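PDB 5GGY: Iron(III) ABC transporter, periplasmic iron-compound-binding protein from Vibrio cholerae, which probably captures ferric siderophores such as the iron complex of Desferal in the periplasm and delivers them to an ABC transporter for iron uptake. Local coordinates for residues A[101-106]-A[121-126]; A[115-120]-A[138-143]. All blocks are in the same frame, centred on the assembly; numbering follows the deposited sequence.

In the fold
Both contacts use helix 112-126, and their centres lie about 13 Å apart. Contact 1 sets the C-terminal end of this helix against strand 100-102 and the loop after it; it is only partly buried, running from two buried leucines to an exposed edge. Contact 2 sets the middle of the helix against helix 130-154 in a buried place, yet its tyrosine carries a hydroxyl to the second subunit. Contact 1 is mostly aliphatic, with one threonine hydroxyl; contact 2 sets an isoleucine against a methionine methyl and a tyrosine hydroxyl; neither has a hydrogen bond across it. Pro-104 O and His-119 NE2, 2.9 Å apart, link the two by a probable hydrogen bond.

Contact 1. Residues A[101-106]-A[121-126]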
loop_
_atom_site.group_PDB
_atom_site.type_symbol
_atom_site.label_atom_id
_atom_site.label_comp_id
_atom_site.label_asym_id
_atom_site.label_seq_id
_atom_site.Cartn_x
_atom_site.Cartn_y
_atom_site.Cartn_z
ATOM N N VAL A 101 13.167 -19.607 7.585
ATOM C CA VAL A 101 12.855 -18.493 6.704
ATOM C C VAL A 101 13.456 -17.214 7.280
ATOM O O VAL A 101 13.023 -16.730 8.325
ATOM C CB VAL A 101 11.339 -18.328 6.512
ATOM C CG1 VAL A 101 11.054 -17.266 5.466
ATOM C CG2 VAL A 101 10.709 -19.656 6.116
ATOM N N TYR A 102 14.461 -16.681 6.595
ATOM C CA TYR A 102 15.216 -15.539 7.094
ATOM C C TYR A 102 14.792 -14.243 6.411
ATOM O O TYR A 102 15.126 -14.002 5.251
ATOM C CB TYR A 102 16.715 -15.788 6.904
ATOM C CG TYR A 102 17.616 -14.626 7.266
ATOM C CD1 TYR A 102 18.404 -14.013 6.301
ATOM C CD2 TYR A 102 17.688 -14.150 8.570
ATOM C CE1 TYR A 102 19.236 -12.956 6.623
ATOM C CE2 TYR A 102 18.513 -13.096 8.899
ATOM C CZ TYR A 102 19.284 -12.502 7.925
ATOM O OH TYR A 102 20.107 -11.451 8.255
ATOM N N LEU A 103 14.051 -13.416 7.143
ATOM C CA LEU A 103 13.572 -12.140 6.619
ATOM C C LEU A 103 14.124 -10.975 7.431
ATOM O O LEU A 103 13.488 -10.520 8.383
ATOM C CB LEU A 103 12.041 -12.085 6.620
ATOM C CG LEU A 103 11.270 -13.335 6.193
ATOM C CD1 LEU A 103 10.872 -14.164 7.410
ATOM C CD2 LEU A 103 10.049 -12.963 5.368
ATOM N N PRO A 104 15.312 -10.481 7.054
ATOM C CA PRO A 104 15.967 -9.394 7.785
ATOM C C PRO A 104 15.399 -8.015 7.453
ATOM O O PRO A 104 14.844 -7.807 6.375
ATOM C CB PRO A 104 17.424 -9.505 7.331
ATOM C CG PRO A 104 17.326 -10.031 5.944
ATOM C CD PRO A 104 16.151 -10.983 5.950
ATOM N N ASN A 105 15.549 -7.084 8.388
ATOM C CA ASN A 105 15.083 -5.717 8.207
ATOM C C ASN A 105 15.899 -4.751 9.064
ATOM O O ASN A 105 16.786 -5.170 9.811
ATOM C CB ASN A 105 13.595 -5.613 8.555
ATOM C CG ASN A 105 12.942 -4.365 7.981
ATOM O OD1 ASN A 105 13.621 -3.468 7.483
ATOM N ND2 ASN A 105 11.616 -4.299 8.061
ATOM N N PHE A 106 15.600 -3.460 8.930
ATOM C CA PHE A 106 16.189 -2.409 9.756
ATOM C C PHE A 106 17.705 -2.344 9.619
ATOM O O PHE A 106 18.410 -1.967 10.555
ATOM C CB PHE A 106 15.791 -2.603 11.222
ATOM C CG PHE A 106 14.307 -2.676 11.434
ATOM C CD1 PHE A 106 13.552 -1.518 11.513
ATOM C CD2 PHE A 106 13.662 -3.900 11.540
ATOM C CE1 PHE A 106 12.182 -1.580 11.697
ATOM C CE2 PHE A 106 12.294 -3.963 11.723
ATOM C CZ PHE A 106 11.556 -2.803 11.797
ATOM N N LYS A 121 3.817 -9.504 2.938
ATOM C CA LYS A 121 3.236 -10.115 1.751
ATOM C C LYS A 121 3.812 -11.499 1.467
ATOM O O LYS A 121 3.069 -12.442 1.210
ATOM C CB LYS A 121 3.450 -9.211 0.543
ATOM C CG LYS A 121 2.737 -7.887 0.629
ATOM C CD LYS A 121 3.145 -7.004 -0.518
ATOM C CE LYS A 121 2.302 -5.753 -0.570
ATOM N NZ LYS A 121 2.792 -4.862 -1.648
ATOM N N THR A 122 5.137 -11.604 1.508
ATOM C CA THR A 122 5.822 -12.867 1.245
ATOM C C THR A 122 5.404 -13.950 2.234
ATOM O O THR A 122 5.214 -15.107 1.857
ATOM C CB THR A 122 7.351 -12.698 1.293
ATOM O OG1 THR A 122 7.725 -12.120 2.548
ATOM C CG2 THR A 122 7.824 -11.798 0.164
ATOM N N LEU A 123 5.268 -13.569 3.500
ATOM C CA LEU A 123 4.812 -14.493 4.527
ATOM C C LEU A 123 3.378 -14.937 4.251
ATOM O O LEU A 123 3.021 -16.093 4.483
ATOM C CB LEU A 123 4.920 -13.852 5.915
ATOM C CG LEU A 123 6.330 -13.690 6.483
ATOM C CD1 LEU A 123 6.298 -12.883 7.770
ATOM C CD2 LEU A 123 6.961 -15.054 6.721
ATOM N N ALA A 124 2.564 -14.020 3.743
ATOM C CA ALA A 124 1.182 -14.330 3.410
ATOM C C ALA A 124 1.122 -15.332 2.269
ATOM O O ALA A 124 0.272 -16.220 2.248
ATOM C CB ALA A 124 0.435 -13.069 3.045
ATOM N N THR A 125 2.038 -15.183 1.319
ATOM C CA THR A 125 2.130 -16.098 0.189
ATOM C C THR A 125 2.570 -17.489 0.649
ATOM O O THR A 125 2.045 -18.506 0.189
ATOM C CB THR A 125 3.107 -15.564 -0.878
ATOM O OG1 THR A 125 2.654 -14.286 -1.350
ATOM C CG2 THR A 125 3.211 -16.535 -2.048
ATOM N N LEU A 126 3.524 -17.521 1.572
ATOM C CA LEU A 126 4.050 -18.777 2.095
ATOM C C LEU A 126 3.022 -19.543 2.918
ATOM O O LEU A 126 2.956 -20.769 2.855
ATOM C CB LEU A 126 5.297 -18.516 2.943
ATOM C CG LEU A 126 6.521 -17.969 2.208
ATOM C CD1 LEU A 126 7.642 -17.685 3.194
ATOM C CD2 LEU A 126 6.976 -18.944 1.134
#
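Leu-103 and Leu-123 form the tight part of this contact, and both are buried. The evidence lies in how evenly they meet: CD2 of Leu-103 is 4.0 Å from CG of Leu-123, and both methyls of Leu-103 lie at nearly the same distance from CD2 of Leu-123. The two isobutyl groups cross at a slant, so that a single branch of Leu-123 faces both methyls. CG of Leu-123 lies beside its backbone N (chi1 -73°), which swings that branch across to the loop although CB does not aim at it. Leu-26 and Gln-29 of helix 24-32 close in around this pair.

The solvent side is looser. Val-101 and Leu-126 run past each other in opposite directions and meet through a single methyl pair, CG1 of Val-101 to CD1 of Leu-126 at 4.1 Å; Leu-126 is exposed. Thr-122, also exposed, offers OG1 to CD2 of Leu-103 at 3.8 Å, a van der Waals approach, because CD2 is a methyl; the hydroxyl is hydrogen-bonded to His-119 O in its own helix. No hydrogen bond spans the contact. The backbones of Val-101 and Leu-103 pair with strand 80-83, and Leu-123 also touches Leu-82 of that strand; helix 112-126 therefore packs against the parallel sheet at its outermost strand, as in the alpha/beta lobes of periplasmic binding proteins.

Contact 2. Residues A[115-120]-A[138-143]; sequences VAISHF and EAMYAR
Ile-117 meets Tyr-141 and Met-140 where helix 112-126 packs on the long helix 130-154, which matches in length and place the backbone helix that joins the two lobes in FhuD-type binding proteins. The nearest CA atoms, of Ile-117 and Met-140, are 11.0 Å apart, so side chains must bridge the gap, and the buried surface is small, 86 Å².

Ile-117 and Tyr-141 extend toward each other from opposite directions. The isoleucine carries CD1 outward on a fully extended chain (chi2 178°), and this methyl arrives at the edge of the tyrosine ring, near its plane, at the phenol end. CD1 of Ile-117 lies 3.4 Å from OH of Tyr-141, while the second branch is more distant, CG2 of Ile-117 being 4.1 Å from that same OH. The hydroxyl is therefore flanked by carbon on this side. Its polar partner is Glu-54 of the second subunit, with which it makes a hydrogen bond; that carboxylate also takes a salt bridge from Lys-121, one turn further along helix 112-126.

Met-140, in contrast to this edge approach, reaches over the ring plane. Its chain stays extended through SD and then bends (chi3 71°), which sets CE above the plane but offset past the rim on the CE1 side: CE of Met-140 is 3.7 Å from CE1 of Tyr-141. Leu-264 touches Ile-117, Met-262 and Arg-265 touch Met-140, and Phe-120 adds a second link between the helices by resting on Ala-133 and Leu-137. No hydrogen bond joins the two segments. CD1 of Ile-117 serves both partners, the phenol oxygen of Tyr-141 and, 4.4 Å away, CE of Met-140.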
loop_
_atom_site.group_PDB
_atom_site.type_symbol
_atom_site.label_atom_id
_atom_site.label_comp_id
_atom_site.label_asym_id
_atom_site.label_seq_id
_atom_site.Cartn_x
_atom_site.Cartn_y
_atom_site.Cartn_z
ATOM N N VAL A 115 10.194 -2.668 3.676
ATOM C CA VAL A 115 10.649 -4.041 3.868
ATOM C C VAL A 115 9.662 -4.813 4.738
ATOM O O VAL A 115 9.389 -5.986 4.498
ATOM C CB VAL A 115 12.052 -4.083 4.506
ATOM C CG1 VAL A 115 12.485 -5.516 4.761
ATOM C CG2 VAL A 115 13.058 -3.383 3.609
ATOM N N ALA A 116 9.119 -4.131 5.741
ATOM C CA ALA A 116 8.110 -4.718 6.619
ATOM C C ALA A 116 6.857 -5.092 5.839
ATOM O O ALA A 116 6.266 -6.148 6.070
ATOM C CB ALA A 116 7.759 -3.761 7.746
ATOM N N ILE A 117 6.462 -4.218 4.920
ATOM C CA ILE A 117 5.314 -4.459 4.059
ATOM C C ILE A 117 5.580 -5.614 3.102
ATOM O O ILE A 117 4.723 -6.463 2.875
ATOM C CB ILE A 117 4.949 -3.197 3.242
ATOM C CG1 ILE A 117 4.392 -2.115 4.161
ATOM C CG2 ILE A 117 3.946 -3.535 2.154
ATOM C CD1 ILE A 117 4.049 -0.832 3.443
ATOM N N SER A 118 6.789 -5.646 2.556
ATOM C CA SER A 118 7.174 -6.688 1.615
ATOM C C SER A 118 7.241 -8.050 2.298
ATOM O O SER A 118 6.797 -9.054 1.740
ATOM C CB SER A 118 8.520 -6.355 0.967
ATOM O OG SER A 118 8.859 -7.325 -0.011
ATOM N N HIS A 119 7.790 -8.079 3.509
ATOM C CA HIS A 119 7.872 -9.317 4.279
ATOM C C HIS A 119 6.481 -9.823 4.644
ATOM O O HIS A 119 6.229 -11.028 4.647
ATOM C CB HIS A 119 8.707 -9.115 5.544
ATOM C CG HIS A 119 10.177 -9.000 5.285
ATOM N ND1 HIS A 119 10.721 -9.129 4.026
ATOM C CD2 HIS A 119 11.216 -8.771 6.121
ATOM C CE1 HIS A 119 12.032 -8.982 4.097
ATOM N NE2 HIS A 119 12.358 -8.765 5.359
ATOM N N PHE A 120 5.586 -8.891 4.955
ATOM C CA PHE A 120 4.209 -9.213 5.306
ATOM C C PHE A 120 3.515 -9.932 4.158
ATOM O O PHE A 120 2.735 -10.862 4.369
ATOM C CB PHE A 120 3.458 -7.936 5.678
ATOM C CG PHE A 120 2.049 -8.160 6.151
ATOM C CD1 PHE A 120 1.794 -8.813 7.346
ATOM C CD2 PHE A 120 0.981 -7.672 5.416
ATOM C CE1 PHE A 120 0.496 -8.998 7.784
ATOM C CE2 PHE A 120 -0.315 -7.852 5.848
ATOM C CZ PHE A 120 -0.561 -8.514 7.030
ATOM N N GLU A 138 -4.935 -2.616 2.742
ATOM C CA GLU A 138 -5.924 -1.701 2.184
ATOM C C GLU A 138 -6.556 -0.857 3.282
ATOM O O GLU A 138 -6.725 0.353 3.130
ATOM C CB GLU A 138 -7.009 -2.471 1.427
ATOM C CG GLU A 138 -6.562 -3.043 0.094
ATOM C CD GLU A 138 -7.577 -4.004 -0.496
ATOM O OE1 GLU A 138 -8.617 -4.241 0.153
ATOM O OE2 GLU A 138 -7.334 -4.523 -1.605
ATOM N N ALA A 139 -6.905 -1.508 4.387
ATOM C CA ALA A 139 -7.485 -0.820 5.532
ATOM C C ALA A 139 -6.479 0.143 6.147
ATOM O O ALA A 139 -6.847 1.193 6.668
ATOM C CB ALA A 139 -7.962 -1.823 6.569
ATOM N N MET A 140 -5.205 -0.227 6.075
ATOM C CA MET A 140 -4.129 0.593 6.614
ATOM C C MET A 140 -3.970 1.898 5.837
ATOM O O MET A 140 -3.899 2.977 6.428
ATOM C CB MET A 140 -2.813 -0.187 6.605
ATOM C CG MET A 140 -1.698 0.481 7.388
ATOM S SD MET A 140 -0.170 -0.471 7.412
ATOM C CE MET A 140 0.374 -0.289 5.717
ATOM N N TYR A 141 -3.916 1.794 4.512
ATOM C CA TYR A 141 -3.748 2.960 3.651
ATOM C C TYR A 141 -4.950 3.889 3.743
ATOM O O TYR A 141 -4.822 5.106 3.620
ATOM C CB TYR A 141 -3.522 2.524 2.203
ATOM C CG TYR A 141 -2.253 1.726 2.010
ATOM C CD1 TYR A 141 -1.074 2.098 2.644
ATOM C CD2 TYR A 141 -2.236 0.591 1.207
ATOM C CE1 TYR A 141 0.088 1.371 2.475
ATOM C CE2 TYR A 141 -1.078 -0.141 1.033
ATOM C CZ TYR A 141 0.081 0.251 1.669
ATOM O OH TYR A 141 1.236 -0.479 1.497
ATOM N N ALA A 142 -6.121 3.303 3.970
ATOM C CA ALA A 142 -7.333 4.082 4.177
ATOM C C ALA A 142 -7.285 4.768 5.539
ATOM O O ALA A 142 -7.667 5.932 5.674
ATOM C CB ALA A 142 -8.565 3.198 4.062
ATOM N N ARG A 143 -6.806 4.036 6.541
ATOM C CA ARG A 143 -6.652 4.565 7.892
ATOM C C ARG A 143 -5.685 5.744 7.912
ATOM O O ARG A 143 -5.902 6.717 8.637
ATOM C CB ARG A 143 -6.166 3.468 8.840
ATOM C CG ARG A 143 -6.056 3.897 10.291
ATOM C CD ARG A 143 -7.373 4.462 10.793
ATOM N NE ARG A 143 -7.353 4.709 12.232
ATOM C CZ ARG A 143 -8.290 5.391 12.882
ATOM N NH1 ARG A 143 -9.317 5.902 12.220
ATOM N NH2 ARG A 143 -8.196 5.566 14.192
#